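Local coordinates for protein putative pore-forming toxin (Bacteroides vulgatus ATCC 8482, PDB 3KOG) that may form pores in membranes as a toxin, although its function is unproven, and is built mostly of beta strands with a single short helix, at residues 147-150 against 151-154. Sequence-based numbering, arbitrary orientation. Where two conformers were deposited one is given.
Sequences GDDS and EIKN
With CG of Asp149 turned anti to its own N (chi1 -175°), the carboxylate reaches the N-terminal end of helix 150-158, and Glu151, also turned anti and extended beyond CG, runs beside it in the same direction. Asp149 is the N-cap: its OD1 accepts from Glu151 N at 2.9 Å, on the anti side and 34° out of the carboxylate plane, with a bent N-H...O angle of 142°. OD1 also lies 3.4 Å from Glu151 CB, so the carboxylate end of Asp149 rests against the base of the Glu151 side chain. Further out the acidic groups stay apart, Asp149 OD1 and Glu151 OE1 being 4.8 Å from each other, and one water joins them by donating to Asp149 OD2 at 2.9 Å and to Glu151 OE1. Glu151 is further fixed by Ser95 OG at OE2 and Asn97 ND2 at OE1. Ile152 crosses Asp149 at about a right angle and sets CD1 against Asp149 CB at 3.9 Å; Phe98, on strand 98-120, touches both of these side chains and Glu151. The helical backbone bonds start at the same residue: Lys153 N donates to Asp149 O at 3.1 Å, a nearly straight bond, and Asn154 N follows with Ser150 O. The aliphatic part of Lys153 lies along the turn, CG 3.4 Å from Asp149 O. Asn154 ND2 is hydrogen-bonded to Ala28 O. Asp149 thus serves the helix start twice, by side chain and by carbonyl, and its negative charge probably interacts favourably with the helix dipole. The shared water, with the amide and hydroxyl partners of Glu151, probably eases the repulsion between the two carboxylates.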
loop_
_atom_site.group_PDB
_atom_site.type_symbol
_atom_site.label_atom_id
_atom_site.label_comp_id
_atom_site.label_asym_id
_atom_site.label_seq_id
_atom_site.Cartn_x
_atom_site.Cartn_y
_atom_site.Cartn_z
ATOM N N GLY A 147 16.683 17.307 -19.454
ATOM C CA GLY A 147 17.166 16.728 -20.715
ATOM C C GLY A 147 16.033 16.233 -21.586
ATOM O O GLY A 147 14.857 16.434 -21.270
ATOM N N ASP A 148 16.398 15.558 -22.671
ATOM C CA ASP A 148 15.478 15.092 -23.706
ATOM C C ASP A 148 15.510 13.563 -23.877
ATOM O O ASP A 148 14.922 13.036 -24.812
ATOM C CB ASP A 148 15.782 15.801 -25.054
ATOM C CG ASP A 148 17.256 15.699 -25.486
ATOM O OD1 ASP A 148 18.129 15.379 -24.643
ATOM O OD2 ASP A 148 17.537 15.981 -26.676
ATOM N N ASP A 149 16.204 12.857 -22.989
ATOM C CA ASP A 149 16.302 11.424 -23.109
ATOM C C ASP A 149 14.920 10.832 -22.785
ATOM O O ASP A 149 14.456 10.967 -21.666
ATOM C CB ASP A 149 17.379 10.858 -22.167
ATOM C CG ASP A 149 17.594 9.348 -22.368
ATOM O OD1 ASP A 149 16.668 8.693 -22.874
ATOM O OD2 ASP A 149 18.679 8.831 -22.038
ATOM N N SER A 150 14.292 10.176 -23.760
ATOM C CA SER A 150 12.931 9.633 -23.582
ATOM C C SER A 150 12.890 8.545 -22.497
ATOM O O SER A 150 11.890 8.376 -21.827
ATOM C CB SER A 150 12.377 9.117 -24.927
ATOM O OG SER A 150 13.151 8.033 -25.465
ATOM N N GLU A 151 13.964 7.787 -22.347
ATOM C CA GLU A 151 14.021 6.696 -21.360
ATOM C C GLU A 151 13.915 7.290 -19.936
ATOM O O GLU A 151 13.133 6.814 -19.100
ATOM C CB GLU A 151 15.325 5.904 -21.539
ATOM C CG GLU A 151 15.253 4.508 -20.978
ATOM C CD GLU A 151 16.532 3.733 -21.027
ATOM O OE1 GLU A 151 17.482 4.154 -21.689
ATOM O OE2 GLU A 151 16.578 2.656 -20.388
ATOM N N ILE A 152 14.687 8.358 -19.696
ATOM C CA ILE A 152 14.652 9.060 -18.414
ATOM C C ILE A 152 13.235 9.637 -18.193
ATOM O O ILE A 152 12.628 9.470 -17.116
ATOM C CB ILE A 152 15.707 10.148 -18.325
ATOM C CG1 ILE A 152 17.104 9.508 -18.222
ATOM C CG2 ILE A 152 15.401 11.043 -17.111
ATOM C CD1 ILE A 152 18.285 10.509 -18.430
ATOM N N LYS A 153 12.693 10.260 -19.235
ATOM C CA LYS A 153 11.336 10.812 -19.153
ATOM C C LYS A 153 10.297 9.730 -18.856
ATOM O O LYS A 153 9.361 9.964 -18.078
ATOM C CB LYS A 153 10.966 11.618 -20.417
ATOM C CG LYS A 153 11.834 12.888 -20.554
ATOM C CD LYS A 153 11.462 13.782 -21.774
ATOM C CE LYS A 153 11.719 13.094 -23.097
ATOM N NZ LYS A 153 11.584 14.050 -24.303
ATOM N N ASN A 154 10.458 8.550 -19.448
ATOM C CA ASN A 154 9.513 7.456 -19.213
ATOM C C ASN A 154 9.507 6.974 -17.759
ATOM O O ASN A 154 8.442 6.637 -17.180
ATOM C CB ASN A 154 9.825 6.265 -20.156
ATOM C CG ASN A 154 9.398 6.527 -21.599
ATOM O OD1 ASN A 154 8.585 7.400 -21.837
ATOM N ND2 ASN A 154 9.945 5.777 -22.554
HETATM O O HOH W 1 18.803 6.047 -22.743
#